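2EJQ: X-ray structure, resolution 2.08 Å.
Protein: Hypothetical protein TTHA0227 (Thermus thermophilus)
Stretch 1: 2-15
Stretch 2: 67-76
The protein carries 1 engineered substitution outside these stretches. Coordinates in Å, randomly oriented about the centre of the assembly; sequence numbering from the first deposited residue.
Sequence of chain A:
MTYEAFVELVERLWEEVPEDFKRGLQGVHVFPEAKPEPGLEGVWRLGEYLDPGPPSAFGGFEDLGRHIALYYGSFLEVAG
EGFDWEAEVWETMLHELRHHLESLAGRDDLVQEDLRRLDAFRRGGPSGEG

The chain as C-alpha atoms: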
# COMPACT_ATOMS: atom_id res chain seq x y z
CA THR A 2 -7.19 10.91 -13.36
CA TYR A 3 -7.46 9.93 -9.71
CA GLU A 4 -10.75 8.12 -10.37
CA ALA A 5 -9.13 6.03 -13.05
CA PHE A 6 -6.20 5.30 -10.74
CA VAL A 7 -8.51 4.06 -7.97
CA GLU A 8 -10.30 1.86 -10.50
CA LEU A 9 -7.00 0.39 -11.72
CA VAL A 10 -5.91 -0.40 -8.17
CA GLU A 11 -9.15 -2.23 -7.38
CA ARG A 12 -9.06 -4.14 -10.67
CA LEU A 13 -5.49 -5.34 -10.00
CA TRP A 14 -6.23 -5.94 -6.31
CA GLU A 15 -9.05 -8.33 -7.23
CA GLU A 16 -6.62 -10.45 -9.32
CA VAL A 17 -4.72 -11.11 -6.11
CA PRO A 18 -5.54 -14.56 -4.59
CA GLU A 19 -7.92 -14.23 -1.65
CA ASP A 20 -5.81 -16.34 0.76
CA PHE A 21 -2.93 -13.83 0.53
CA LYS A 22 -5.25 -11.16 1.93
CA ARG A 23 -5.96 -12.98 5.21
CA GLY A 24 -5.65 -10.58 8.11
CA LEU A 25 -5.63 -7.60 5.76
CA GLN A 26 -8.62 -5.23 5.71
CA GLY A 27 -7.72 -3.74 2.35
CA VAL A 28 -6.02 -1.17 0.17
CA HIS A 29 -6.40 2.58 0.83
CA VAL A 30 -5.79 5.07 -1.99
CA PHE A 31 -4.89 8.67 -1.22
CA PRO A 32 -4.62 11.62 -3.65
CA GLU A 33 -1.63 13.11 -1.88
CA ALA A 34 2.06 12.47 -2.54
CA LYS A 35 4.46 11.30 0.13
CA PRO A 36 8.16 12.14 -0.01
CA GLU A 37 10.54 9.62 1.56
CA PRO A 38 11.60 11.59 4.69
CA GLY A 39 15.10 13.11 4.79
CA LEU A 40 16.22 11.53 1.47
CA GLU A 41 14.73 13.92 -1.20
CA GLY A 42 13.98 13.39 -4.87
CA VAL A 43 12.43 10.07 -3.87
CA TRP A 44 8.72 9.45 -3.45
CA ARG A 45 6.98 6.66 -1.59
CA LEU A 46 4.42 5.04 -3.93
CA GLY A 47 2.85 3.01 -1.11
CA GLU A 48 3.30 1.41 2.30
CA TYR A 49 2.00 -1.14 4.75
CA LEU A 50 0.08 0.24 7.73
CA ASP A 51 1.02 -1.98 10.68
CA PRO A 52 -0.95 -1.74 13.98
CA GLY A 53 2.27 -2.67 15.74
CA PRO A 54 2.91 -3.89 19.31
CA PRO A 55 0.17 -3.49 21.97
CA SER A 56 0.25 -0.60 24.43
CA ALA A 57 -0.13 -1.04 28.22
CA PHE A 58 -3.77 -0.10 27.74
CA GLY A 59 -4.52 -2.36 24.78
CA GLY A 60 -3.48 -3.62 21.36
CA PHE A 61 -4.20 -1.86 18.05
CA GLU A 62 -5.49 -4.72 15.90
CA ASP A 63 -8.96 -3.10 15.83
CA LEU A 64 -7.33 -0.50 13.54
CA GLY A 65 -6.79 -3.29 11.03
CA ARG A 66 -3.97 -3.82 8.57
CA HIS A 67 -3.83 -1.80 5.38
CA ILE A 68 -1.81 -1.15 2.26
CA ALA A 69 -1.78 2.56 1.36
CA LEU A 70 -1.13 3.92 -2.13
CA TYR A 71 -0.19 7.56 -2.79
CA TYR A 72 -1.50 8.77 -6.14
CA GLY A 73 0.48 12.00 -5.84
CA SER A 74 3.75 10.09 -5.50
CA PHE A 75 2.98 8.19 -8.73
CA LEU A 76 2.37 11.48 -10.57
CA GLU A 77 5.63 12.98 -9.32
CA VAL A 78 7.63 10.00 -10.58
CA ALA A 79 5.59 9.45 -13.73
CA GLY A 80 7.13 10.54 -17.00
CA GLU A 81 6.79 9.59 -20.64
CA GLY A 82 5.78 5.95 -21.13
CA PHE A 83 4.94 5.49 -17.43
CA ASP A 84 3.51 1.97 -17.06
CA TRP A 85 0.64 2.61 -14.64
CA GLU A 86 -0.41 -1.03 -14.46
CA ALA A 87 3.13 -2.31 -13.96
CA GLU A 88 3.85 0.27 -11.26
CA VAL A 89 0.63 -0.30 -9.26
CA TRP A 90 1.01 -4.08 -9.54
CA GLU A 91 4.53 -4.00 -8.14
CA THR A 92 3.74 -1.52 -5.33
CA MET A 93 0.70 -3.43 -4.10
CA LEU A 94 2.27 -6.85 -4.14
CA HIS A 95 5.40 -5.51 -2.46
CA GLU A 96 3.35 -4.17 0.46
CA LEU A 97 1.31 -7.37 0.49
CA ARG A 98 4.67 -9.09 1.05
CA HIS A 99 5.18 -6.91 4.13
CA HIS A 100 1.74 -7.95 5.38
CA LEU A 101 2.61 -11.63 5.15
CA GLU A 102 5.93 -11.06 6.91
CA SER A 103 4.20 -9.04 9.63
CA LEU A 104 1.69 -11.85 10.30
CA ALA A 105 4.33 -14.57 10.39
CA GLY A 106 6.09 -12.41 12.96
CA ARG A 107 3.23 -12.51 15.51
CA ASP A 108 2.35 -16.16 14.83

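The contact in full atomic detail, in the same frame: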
# COMPACT_ATOMS: atom_id res chain seq x y z
N THR A 2 -6.38 10.22 -14.41
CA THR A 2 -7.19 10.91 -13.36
C THR A 2 -7.16 10.05 -12.12
O THR A 2 -6.86 8.86 -12.20
CB THR A 2 -8.66 11.08 -13.80
OG1 THR A 2 -9.28 9.79 -13.89
CG2 THR A 2 -8.74 11.78 -15.14
N TYR A 3 -7.47 10.65 -10.98
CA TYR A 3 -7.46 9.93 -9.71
C TYR A 3 -8.50 8.81 -9.69
O TYR A 3 -8.26 7.74 -9.11
CB TYR A 3 -7.73 10.90 -8.56
CG TYR A 3 -7.74 10.24 -7.20
CD1 TYR A 3 -6.57 9.76 -6.61
CD2 TYR A 3 -8.93 10.09 -6.50
CE1 TYR A 3 -6.58 9.15 -5.36
CE2 TYR A 3 -8.96 9.48 -5.25
CZ TYR A 3 -7.78 9.02 -4.69
OH TYR A 3 -7.83 8.45 -3.44
N GLU A 4 -9.65 9.08 -10.31
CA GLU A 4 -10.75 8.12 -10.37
C GLU A 4 -10.30 6.89 -11.12
O GLU A 4 -10.54 5.75 -10.70
CB GLU A 4 -11.96 8.72 -11.09
CG GLU A 4 -12.57 9.97 -10.44
CD GLU A 4 -11.65 11.19 -10.47
OE1 GLU A 4 -10.93 11.39 -11.47
OE2 GLU A 4 -11.66 11.97 -9.49
N ALA A 5 -9.62 7.12 -12.24
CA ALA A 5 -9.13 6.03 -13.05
C ALA A 5 -8.05 5.23 -12.32
O ALA A 5 -7.95 4.02 -12.50
CB ALA A 5 -8.60 6.57 -14.38
N PHE A 6 -7.26 5.93 -11.51
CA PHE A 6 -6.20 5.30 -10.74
C PHE A 6 -6.82 4.35 -9.71
O PHE A 6 -6.39 3.21 -9.57
CB PHE A 6 -5.34 6.35 -10.03
CG PHE A 6 -4.18 5.78 -9.26
CD1 PHE A 6 -3.07 5.27 -9.92
CD2 PHE A 6 -4.21 5.73 -7.86
CE1 PHE A 6 -2.00 4.71 -9.22
CE2 PHE A 6 -3.15 5.18 -7.15
CZ PHE A 6 -2.04 4.67 -7.83
N VAL A 7 -7.82 4.85 -8.98
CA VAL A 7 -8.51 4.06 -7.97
C VAL A 7 -9.07 2.79 -8.59
O VAL A 7 -8.94 1.70 -8.04
CB VAL A 7 -9.67 4.84 -7.33
CG1 VAL A 7 -10.50 3.92 -6.44
CG2 VAL A 7 -9.13 6.03 -6.52
N GLU A 8 -9.69 2.96 -9.75
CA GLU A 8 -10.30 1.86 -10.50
C GLU A 8 -9.25 0.83 -10.95
O GLU A 8 -9.53 -0.36 -11.00
CB GLU A 8 -11.02 2.46 -11.72
CG GLU A 8 -11.92 1.50 -12.47
CD GLU A 8 -12.77 2.22 -13.49
OE1 GLU A 8 -13.59 3.08 -13.08
OE2 GLU A 8 -12.61 1.94 -14.71
N LEU A 9 -8.06 1.29 -11.29
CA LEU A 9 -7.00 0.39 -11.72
C LEU A 9 -6.51 -0.43 -10.53
O LEU A 9 -6.28 -1.64 -10.64
CB LEU A 9 -5.83 1.19 -12.30
CG LEU A 9 -4.56 0.40 -12.65
CD1 LEU A 9 -4.89 -0.69 -13.68
CD2 LEU A 9 -3.50 1.36 -13.18
N VAL A 10 -6.36 0.24 -9.39
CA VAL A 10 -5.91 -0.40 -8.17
C VAL A 10 -6.85 -1.53 -7.75
O VAL A 10 -6.42 -2.63 -7.43
CB VAL A 10 -5.81 0.62 -7.03
CG1 VAL A 10 -5.62 -0.10 -5.70
CG2 VAL A 10 -4.66 1.58 -7.29
N GLU A 11 -8.15 -1.25 -7.77
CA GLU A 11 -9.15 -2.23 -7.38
C GLU A 11 -9.19 -3.42 -8.35
O GLU A 11 -9.38 -4.57 -7.94
CB GLU A 11 -10.52 -1.58 -7.34
CG GLU A 11 -10.61 -0.36 -6.43
CD GLU A 11 -12.00 0.26 -6.41
OE1 GLU A 11 -12.59 0.45 -7.49
OE2 GLU A 11 -12.49 0.58 -5.30
N ARG A 12 -9.02 -3.12 -9.64
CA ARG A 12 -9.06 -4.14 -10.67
C ARG A 12 -7.87 -5.09 -10.50
O ARG A 12 -8.02 -6.31 -10.59
CB ARG A 12 -9.09 -3.47 -12.06
CG ARG A 12 -8.87 -4.39 -13.25
CD ARG A 12 -8.40 -3.69 -14.46
NE ARG A 12 -7.15 -4.26 -14.96
CZ ARG A 12 -6.27 -3.60 -15.68
NH1 ARG A 12 -6.49 -2.36 -16.01
NH2 ARG A 12 -5.14 -4.19 -16.07
N LEU A 13 -6.69 -4.53 -10.22
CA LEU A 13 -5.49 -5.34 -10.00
C LEU A 13 -5.59 -6.05 -8.64
O LEU A 13 -5.22 -7.22 -8.52
CB LEU A 13 -4.23 -4.46 -10.05
CG LEU A 13 -3.86 -3.81 -11.39
CD1 LEU A 13 -2.64 -2.91 -11.21
CD2 LEU A 13 -3.56 -4.88 -12.42
N TRP A 14 -6.11 -5.36 -7.64
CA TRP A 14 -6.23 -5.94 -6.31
C TRP A 14 -7.10 -7.19 -6.33
O TRP A 14 -6.81 -8.16 -5.62
CB TRP A 14 -6.80 -4.92 -5.32
CG TRP A 14 -6.86 -5.43 -3.90
CD1 TRP A 14 -7.97 -5.48 -3.10
CD2 TRP A 14 -5.77 -5.92 -3.10
NE1 TRP A 14 -7.64 -5.98 -1.86
CE2 TRP A 14 -6.30 -6.26 -1.83
CE3 TRP A 14 -4.40 -6.11 -3.33
CZ2 TRP A 14 -5.51 -6.77 -0.79
CZ3 TRP A 14 -3.61 -6.62 -2.29
CH2 TRP A 14 -4.18 -6.95 -1.04
N GLU A 15 -8.17 -7.18 -7.13
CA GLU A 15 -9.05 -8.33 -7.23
C GLU A 15 -8.37 -9.54 -7.88
O GLU A 15 -8.81 -10.67 -7.67
CB GLU A 15 -10.32 -7.99 -8.01
CG GLU A 15 -11.42 -7.31 -7.19
CD GLU A 15 -11.93 -8.16 -6.04
OE1 GLU A 15 -12.09 -9.39 -6.22
OE2 GLU A 15 -12.19 -7.59 -4.95
N HIS A 67 -3.56 -2.38 6.68
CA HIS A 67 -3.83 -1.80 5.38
C HIS A 67 -2.60 -1.55 4.52
O HIS A 67 -1.48 -1.41 5.02
CB HIS A 67 -4.52 -0.43 5.56
CG HIS A 67 -5.61 -0.44 6.58
ND1 HIS A 67 -6.89 -0.87 6.28
CD2 HIS A 67 -5.61 -0.14 7.89
CE1 HIS A 67 -7.63 -0.83 7.38
NE2 HIS A 67 -6.87 -0.40 8.37
N ILE A 68 -2.84 -1.50 3.22
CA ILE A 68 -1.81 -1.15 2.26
C ILE A 68 -2.28 0.25 1.80
O ILE A 68 -3.46 0.43 1.47
CB ILE A 68 -1.81 -2.10 1.04
CG1 ILE A 68 -1.37 -3.50 1.49
CG2 ILE A 68 -0.89 -1.52 -0.06
CD1 ILE A 68 -1.39 -4.55 0.38
N ALA A 69 -1.40 1.23 1.82
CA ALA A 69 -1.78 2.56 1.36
C ALA A 69 -1.04 2.87 0.07
O ALA A 69 0.13 2.51 -0.08
CB ALA A 69 -1.43 3.59 2.42
N LEU A 70 -1.73 3.52 -0.87
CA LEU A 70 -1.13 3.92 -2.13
C LEU A 70 -1.25 5.45 -2.21
O LEU A 70 -2.27 6.02 -1.82
CB LEU A 70 -1.85 3.27 -3.32
CG LEU A 70 -1.58 1.77 -3.59
CD1 LEU A 70 -2.31 1.33 -4.84
CD2 LEU A 70 -0.10 1.54 -3.76
N TYR A 71 -0.20 6.11 -2.68
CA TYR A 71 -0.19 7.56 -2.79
C TYR A 71 -0.20 7.97 -4.26
O TYR A 71 0.83 7.93 -4.92
CB TYR A 71 1.04 8.11 -2.07
CG TYR A 71 1.09 7.69 -0.62
CD1 TYR A 71 0.16 8.20 0.29
CD2 TYR A 71 2.01 6.75 -0.16
CE1 TYR A 71 0.15 7.78 1.61
CE2 TYR A 71 2.01 6.33 1.16
CZ TYR A 71 1.07 6.85 2.04
OH TYR A 71 1.04 6.42 3.34
N TYR A 72 -1.37 8.36 -4.75
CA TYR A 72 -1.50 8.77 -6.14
C TYR A 72 -0.56 9.92 -6.49
O TYR A 72 0.04 9.93 -7.57
CB TYR A 72 -2.95 9.17 -6.44
CG TYR A 72 -3.16 9.68 -7.85
CD1 TYR A 72 -2.94 8.85 -8.94
CD2 TYR A 72 -3.61 10.98 -8.08
CE1 TYR A 72 -3.14 9.30 -10.24
CE2 TYR A 72 -3.82 11.45 -9.38
CZ TYR A 72 -3.59 10.60 -10.45
OH TYR A 72 -3.82 11.02 -11.75
N GLY A 73 -0.40 10.88 -5.58
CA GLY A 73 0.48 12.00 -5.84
C GLY A 73 1.93 11.59 -6.06
O GLY A 73 2.65 12.21 -6.84
N SER A 74 2.38 10.56 -5.35
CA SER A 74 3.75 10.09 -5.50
C SER A 74 3.94 9.50 -6.89
O SER A 74 5.00 9.67 -7.49
CB SER A 74 4.09 9.04 -4.44
OG SER A 74 4.15 9.63 -3.17
N PHE A 75 2.93 8.79 -7.39
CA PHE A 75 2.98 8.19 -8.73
C PHE A 75 3.11 9.29 -9.79
O PHE A 75 3.88 9.16 -10.75
CB PHE A 75 1.71 7.37 -9.02
CG PHE A 75 1.70 5.99 -8.39
CD1 PHE A 75 1.40 5.82 -7.04
CD2 PHE A 75 1.97 4.85 -9.16
CE1 PHE A 75 1.37 4.55 -6.47
CE2 PHE A 75 1.94 3.57 -8.59
CZ PHE A 75 1.64 3.42 -7.25
N LEU A 76 2.34 10.37 -9.63
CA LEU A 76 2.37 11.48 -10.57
C LEU A 76 3.75 12.12 -10.59
O LEU A 76 4.30 12.36 -11.66
CB LEU A 76 1.32 12.54 -10.19
CG LEU A 76 -0.11 12.19 -10.59
CD1 LEU A 76 -1.08 13.24 -10.08
CD2 LEU A 76 -0.18 12.08 -12.10

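The N-terminal helix packs against the strand and following helix of the second stretch through an apolar, largely aromatic contact that contains no hydrogen bonds and buries 415 Å² in total. Helix 3-15 runs at 147° to strand 67-71, and the CA-to-CB bonds of Phe6, Val10 and Trp14, about one helical turn apart, all point toward the second stretch. On the strand, the alternation of side chains presents Ile68 and Leu70 to the helix. Trp14 CH2 reaches Ile68 CD1 at 3.9 Å; the large indole of Trp14, in the t rotamer, bridges the widest of the three register separations, 10.8 Å between Trp14 CA and Ile68 CA, while the compact Val10 places CG2 3.4 Å from Leu70 CD1.

At the other end the backbones draw closer, with Tyr3 CA 7.0 Å from Tyr72 CA, and aromatic rings fill the space. Tyr72, which loses more area than any other residue in the contact, packs against the first helical turn: Tyr3 CA sits over its face, 4.1 Å from the ring centroid, and the Tyr3 ring directs its edge toward the same ring in an offset edge-to-face pair. Phe6, buried, contacts Leu70, Tyr72 and Phe75. Tyr72 CD1 lies over one face of the Phe6 ring, 3.3 Å from Phe6 CG, and the edge of the Phe6 ring meets the face of Phe75, with Phe6 CZ 3.7 Å from Phe75 CE1. The charged side chains of Glu4, Glu8, Glu11 and Arg12 remain exposed and outside the contact.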